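Local coordinates for reticulocyte binding protein (Streptococcus agalactiae COH1, PDB 3FAW), which is a secreted, cell-wall-anchored pullulanase that probably hydrolyses the alpha-1,6 branch linkages of pullulan and related alpha-glucans, at residues Lys289-Thr294 against Tyr358-Lys363; Phe352-Met357 against Ala367-Leu372. One frame throughout, in Å; residues are numbered along the deposited sequence.

Interaction 1: Lys289-Thr294 against Tyr358-Lys363; sequences KNQLGT and YSEKPK. With CA (calcium ion), chain B.
Glu360 reaches from one loop of the (beta/alpha)8 barrel to another and grips the type II beta turn Gln291-Thr294. The two segments belong to the connections that follow barrel strands 269-273 and 312-315. A glutamate suits the position because its chain, extended beyond CG, carries the carboxylate across to the main chain leading into the turn. There Glu360 OE2 accepts a hydrogen bond from Gln291 N at 2.9 Å, an almost straight bond (171°) that arrives on the anti side of the carboxylate, 23° out of its plane. OE1 of Glu360 accepts a hydrogen bond from a water that also donates to Asn290 OD1, while Asn290 ND2 is held by Glu300. Asn290 and Glu360 cross at about a right angle, with CB of Asn290 3.5 Å from Glu360 OE2.

Thr294 serves both turn and contact. Its OG1, placed between the backbone N and the carbonyl carbon (chi1 63°), donates to Gln291 O, 2.7 Å from Thr294 OG1, closing the turn with a side-chain bond, and also N-caps helix 295-298 by accepting from Ala297 N. With the hydroxyl so employed, the methyl CG2 of Thr294 faces the aliphatic part of Glu360, 4.0 Å from its CG. Gly293, with a positive phi, takes the third position of the turn, where glycine is favoured. Tyr358 packs against this corner, its hydroxyl bonded to that of Tyr321. Gly293 O lies near the plane of the Tyr358 ring at its edge, 3.4 Å from CD1, and Thr294 CB sits 3.3 Å from Tyr358 O.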
loop_
_atom_site.group_PDB
_atom_site.type_symbol
_atom_site.label_atom_id
_atom_site.label_comp_id
_atom_site.label_asym_id
_atom_site.label_seq_id
_atom_site.Cartn_x
_atom_site.Cartn_y
_atom_site.Cartn_z
ATOM N N LYS A 289 28.481 0.282 6.714
ATOM C CA LYS A 289 28.868 0.815 8.024
ATOM C C LYS A 289 27.804 0.565 9.098
ATOM O O LYS A 289 28.108 0.527 10.291
ATOM C CB LYS A 289 29.180 2.311 7.916
ATOM C CG LYS A 289 30.010 2.868 9.064
ATOM C CD LYS A 289 31.396 2.211 9.173
ATOM C CE LYS A 289 31.899 2.206 10.612
ATOM N NZ LYS A 289 31.772 3.543 11.271
ATOM N N ASN A 290 26.558 0.386 8.668
ATOM C CA ASN A 290 25.447 0.163 9.582
ATOM C C ASN A 290 24.899 -1.248 9.437
ATOM O O ASN A 290 25.283 -1.983 8.529
ATOM C CB ASN A 290 24.359 1.203 9.331
ATOM C CG ASN A 290 24.875 2.623 9.493
ATOM O OD1 ASN A 290 25.208 3.043 10.595
ATOM N ND2 ASN A 290 24.960 3.359 8.391
ATOM N N GLN A 291 24.006 -1.623 10.346
ATOM C CA GLN A 291 23.474 -2.979 10.396
ATOM C C GLN A 291 22.553 -3.242 9.207
ATOM O O GLN A 291 21.771 -2.377 8.821
ATOM C CB GLN A 291 22.725 -3.188 11.711
ATOM C CG GLN A 291 22.509 -4.638 12.102
ATOM C CD GLN A 291 22.118 -4.787 13.565
ATOM O OE1 GLN A 291 21.659 -3.831 14.200
ATOM N NE2 GLN A 291 22.296 -5.989 14.106
ATOM N N LEU A 292 22.656 -4.438 8.632
ATOM C CA LEU A 292 21.902 -4.784 7.432
ATOM C C LEU A 292 20.394 -4.714 7.660
ATOM O O LEU A 292 19.904 -5.036 8.744
ATOM C CB LEU A 292 22.302 -6.175 6.923
ATOM C CG LEU A 292 22.016 -7.398 7.804
ATOM C CD1 LEU A 292 20.578 -7.838 7.673
ATOM C CD2 LEU A 292 22.940 -8.548 7.424
ATOM N N GLY A 293 19.672 -4.265 6.635
ATOM C CA GLY A 293 18.212 -4.245 6.657
ATOM C C GLY A 293 17.585 -3.191 7.554
ATOM O O GLY A 293 16.448 -3.353 7.989
ATOM N N THR A 294 18.322 -2.114 7.819
ATOM C CA THR A 294 17.846 -1.020 8.665
ATOM C C THR A 294 17.715 0.271 7.861
ATOM O O THR A 294 18.229 0.367 6.742
ATOM C CB THR A 294 18.808 -0.765 9.853
ATOM O OG1 THR A 294 20.088 -0.345 9.362
ATOM C CG2 THR A 294 18.977 -2.024 10.716
ATOM N N TYR A 358 13.389 -2.312 11.591
ATOM C CA TYR A 358 14.335 -1.545 10.780
ATOM C C TYR A 358 15.178 -0.578 11.603
ATOM O O TYR A 358 15.877 0.283 11.050
ATOM C CB TYR A 358 13.577 -0.818 9.667
ATOM C CG TYR A 358 12.635 -1.743 8.937
ATOM C CD1 TYR A 358 13.081 -2.970 8.448
ATOM C CD2 TYR A 358 11.292 -1.416 8.760
ATOM C CE1 TYR A 358 12.231 -3.834 7.792
ATOM C CE2 TYR A 358 10.432 -2.272 8.094
ATOM C CZ TYR A 358 10.909 -3.484 7.617
ATOM O OH TYR A 358 10.072 -4.349 6.962
ATOM N N SER A 359 15.135 -0.754 12.921
ATOM C CA SER A 359 15.907 0.056 13.854
ATOM C C SER A 359 17.135 -0.707 14.332
ATOM O O SER A 359 17.080 -1.918 14.574
ATOM C CB SER A 359 15.037 0.439 15.056
ATOM O OG SER A 359 15.801 1.066 16.074
ATOM N N GLU A 360 18.246 0.007 14.473
ATOM C CA GLU A 360 19.457 -0.575 15.049
ATOM C C GLU A 360 19.308 -0.809 16.557
ATOM O O GLU A 360 19.963 -1.686 17.117
ATOM C CB GLU A 360 20.668 0.307 14.747
ATOM C CG GLU A 360 21.063 0.276 13.276
ATOM C CD GLU A 360 22.394 0.938 13.016
ATOM O OE1 GLU A 360 22.527 2.134 13.343
ATOM O OE2 GLU A 360 23.300 0.265 12.478
ATOM N N LYS A 361 18.427 -0.039 17.197
ATOM C CA LYS A 361 18.209 -0.125 18.642
ATOM C C LYS A 361 16.721 -0.258 18.983
ATOM O O LYS A 361 16.126 0.672 19.524
ATOM C CB LYS A 361 18.800 1.113 19.326
ATOM C CG LYS A 361 20.292 1.280 19.107
ATOM C CD LYS A 361 20.864 2.389 19.972
ATOM C CE LYS A 361 21.146 1.917 21.396
ATOM N NZ LYS A 361 21.800 2.974 22.215
ATOM N N PRO A 362 16.117 -1.422 18.676
ATOM C CA PRO A 362 14.671 -1.618 18.892
ATOM C C PRO A 362 14.196 -1.460 20.350
ATOM O O PRO A 362 13.029 -1.141 20.586
ATOM C CB PRO A 362 14.424 -3.050 18.386
ATOM C CG PRO A 362 15.768 -3.701 18.360
ATOM C CD PRO A 362 16.759 -2.621 18.103
ATOM N N LYS A 363 15.091 -1.683 21.309
ATOM C CA LYS A 363 14.769 -1.526 22.729
ATOM C C LYS A 363 14.692 -0.058 23.183
ATOM O O LYS A 363 14.215 0.217 24.282
ATOM C CB LYS A 363 15.767 -2.319 23.591
ATOM C CG LYS A 363 15.572 -3.830 23.471
ATOM C CD LYS A 363 16.840 -4.622 23.747
ATOM C CE LYS A 363 17.234 -4.588 25.200
ATOM N NZ LYS A 363 18.387 -5.485 25.493
HETATM CA CA CA B . 13.818 0.161 26.505
HETATM O O HOH W 1 25.134 2.427 13.115
HETATM O O HOH W 2 15.887 -0.977 27.144
HETATM O O HOH W 3 13.153 -2.131 26.683
HETATM O O HOH W 4 15.437 1.998 26.825
HETATM O O HOH W 5 12.682 2.391 26.778
#

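Interaction 2: Phe352-Met357 against Ala367-Leu372; sequences FALSGM and ARIAEL
Arg368, in the first turn of helix 367-381, lays its guanidinium beside the backbone of Leu354-Gly356. Its chain bends at chi2 (-120°) and chi3, and the group ends with its edge to Leu354 O. Arg368 NH2 donates to Leu354 O at 3.0 Å, nearly in the guanidinium plane, and Arg368 NE adds a weak bond to the same oxygen at 3.4 Å. Arginine suits the place because two neighbouring N-H groups can share one buried carbonyl. Gly356 CA lies 3.4 Å above one face of the guanidinium, offset toward the rim; having no side chain, glycine lets the flat cation come this close.

Next to the polar pair, Leu354 points its side chain at the helix. Leu354 CD2 meets Leu372 CD2 at 3.6 Å, the two leucines crossing obliquely, while Leu354 CD1 rests 3.4 Å from Arg368 O and 4.0 Å from Ile369 CA. Branched leucine can thus touch the helix backbone and a side chain one turn further on. In Leu372, CG lies anti to the backbone N (chi1 -178°), and the CD2 branch meets both methyls of Leu354.

The loop is tied on by backbone hydrogen bonds between Ala353 and Ser320 and between Ser355 and Val318; Phe449 of helix 432-449 packs on Leu354 and Ile369, and Phe295 of helix 295-298 touches Leu372.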
loop_
_atom_site.group_PDB
_atom_site.type_symbol
_atom_site.label_atom_id
_atom_site.label_comp_id
_atom_site.label_asym_id
_atom_site.label_seq_id
_atom_site.Cartn_x
_atom_site.Cartn_y
_atom_site.Cartn_z
ATOM N N PHE A 352 0.385 4.556 13.716
ATOM C CA PHE A 352 1.227 5.696 14.102
ATOM C C PHE A 352 2.646 5.268 14.475
ATOM O O PHE A 352 3.611 5.967 14.166
ATOM C CB PHE A 352 0.635 6.407 15.324
ATOM C CG PHE A 352 -0.649 7.129 15.059
ATOM C CD1 PHE A 352 -0.656 8.497 14.824
ATOM C CD2 PHE A 352 -1.859 6.446 15.080
ATOM C CE1 PHE A 352 -1.849 9.173 14.597
ATOM C CE2 PHE A 352 -3.053 7.114 14.849
ATOM C CZ PHE A 352 -3.047 8.479 14.609
ATOM N N ALA A 353 2.758 4.138 15.176
ATOM C CA ALA A 353 4.036 3.657 15.690
ATOM C C ALA A 353 4.804 2.827 14.654
ATOM O O ALA A 353 4.257 1.892 14.063
ATOM C CB ALA A 353 3.818 2.851 16.961
ATOM N N LEU A 354 6.075 3.177 14.459
ATOM C CA LEU A 354 6.952 2.503 13.499
ATOM C C LEU A 354 7.330 1.112 13.975
ATOM O O LEU A 354 7.327 0.831 15.173
ATOM C CB LEU A 354 8.238 3.313 13.280
ATOM C CG LEU A 354 8.077 4.705 12.662
ATOM C CD1 LEU A 354 9.407 5.471 12.641
ATOM C CD2 LEU A 354 7.488 4.613 11.270
ATOM N N SER A 355 7.659 0.249 13.021
ATOM C CA SER A 355 8.187 -1.073 13.320
ATOM C C SER A 355 9.585 -0.937 13.921
ATOM O O SER A 355 10.357 -0.054 13.532
ATOM C CB SER A 355 8.248 -1.915 12.043
ATOM O OG SER A 355 8.789 -3.201 12.295
ATOM N N GLY A 356 9.902 -1.805 14.876
ATOM C CA GLY A 356 11.249 -1.891 15.424
ATOM C C GLY A 356 12.198 -2.740 14.582
ATOM O O GLY A 356 13.388 -2.795 14.870
ATOM N N MET A 357 11.678 -3.400 13.542
ATOM C CA MET A 357 12.488 -4.299 12.697
ATOM C C MET A 357 13.609 -3.582 11.929
ATOM O O MET A 357 14.651 -4.181 11.648
ATOM C CB MET A 357 11.588 -5.039 11.701
ATOM C CG MET A 357 12.232 -6.253 11.006
ATOM S SD MET A 357 12.614 -7.607 12.140
ATOM C CE MET A 357 14.362 -7.338 12.423
ATOM N N ALA A 367 14.623 5.780 19.094
ATOM C CA ALA A 367 15.613 5.589 18.030
ATOM C C ALA A 367 14.989 5.512 16.633
ATOM O O ALA A 367 15.400 6.238 15.735
ATOM C CB ALA A 367 16.447 4.349 18.307
ATOM N N ARG A 368 13.989 4.649 16.461
ATOM C CA ARG A 368 13.368 4.421 15.144
ATOM C C ARG A 368 12.753 5.671 14.516
ATOM O O ARG A 368 12.755 5.812 13.292
ATOM C CB ARG A 368 12.323 3.305 15.219
ATOM C CG ARG A 368 11.152 3.607 16.160
ATOM C CD ARG A 368 11.063 2.579 17.246
ATOM N NE ARG A 368 9.957 1.662 17.109
ATOM C CZ ARG A 368 9.871 0.487 17.726
ATOM N NH1 ARG A 368 10.848 0.035 18.507
ATOM N NH2 ARG A 368 8.802 -0.252 17.540
ATOM N N ILE A 369 12.222 6.560 15.351
ATOM C CA ILE A 369 11.694 7.842 14.895
ATOM C C ILE A 369 12.842 8.696 14.350
ATOM O O ILE A 369 12.735 9.282 13.264
ATOM C CB ILE A 369 10.959 8.584 16.044
ATOM C CG1 ILE A 369 9.690 7.818 16.433
ATOM C CG2 ILE A 369 10.619 10.028 15.639
ATOM C CD1 ILE A 369 8.980 8.365 17.664
ATOM N N ALA A 370 13.937 8.747 15.107
ATOM C CA ALA A 370 15.143 9.459 14.686
ATOM C C ALA A 370 15.777 8.819 13.441
ATOM O O ALA A 370 16.251 9.516 12.546
ATOM C CB ALA A 370 16.150 9.502 15.831
ATOM N N GLU A 371 15.772 7.490 13.389
ATOM C CA GLU A 371 16.368 6.757 12.269
ATOM C C GLU A 371 15.603 6.911 10.945
ATOM O O GLU A 371 16.226 7.010 9.889
ATOM C CB GLU A 371 16.491 5.276 12.619
ATOM C CG GLU A 371 17.526 4.978 13.689
ATOM C CD GLU A 371 17.357 3.594 14.275
ATOM O OE1 GLU A 371 16.263 3.291 14.794
ATOM O OE2 GLU A 371 18.315 2.803 14.210
ATOM N N LEU A 372 14.269 6.923 10.996
ATOM C CA LEU A 372 13.468 7.122 9.780
ATOM C C LEU A 372 13.549 8.575 9.300
ATOM O O LEU A 372 13.640 8.830 8.102
ATOM C CB LEU A 372 12.005 6.703 9.987
ATOM C CG LEU A 372 11.095 6.818 8.747
ATOM C CD1 LEU A 372 11.660 6.024 7.560
ATOM C CD2 LEU A 372 9.668 6.366 9.056
#

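How the interactions relate
The two contacts adjoin, with centres about 10 Å apart, and their segments alternate along the chain: Phe352-Met357 runs straight into Tyr358-Lys363, which leads on to the helix at Ala367. Glu371 is the bridge between them. Its OE2 probably accepts from Glu360 N (2.8 Å), so the helix of interaction 2 holds the backbone from which Glu360 reaches out in interaction 1; a second bond, between Glu371 OE1 and Ser359 OG, is less certain. Pro362 O also packs 3.2 Å from Arg368 NH1. Beyond it, Lys363 O binds a calcium ion at 2.3 Å; Lys165 and Tyr202, from the antiparallel sheet domain, supply further ligands, joining that domain to this barrel loop.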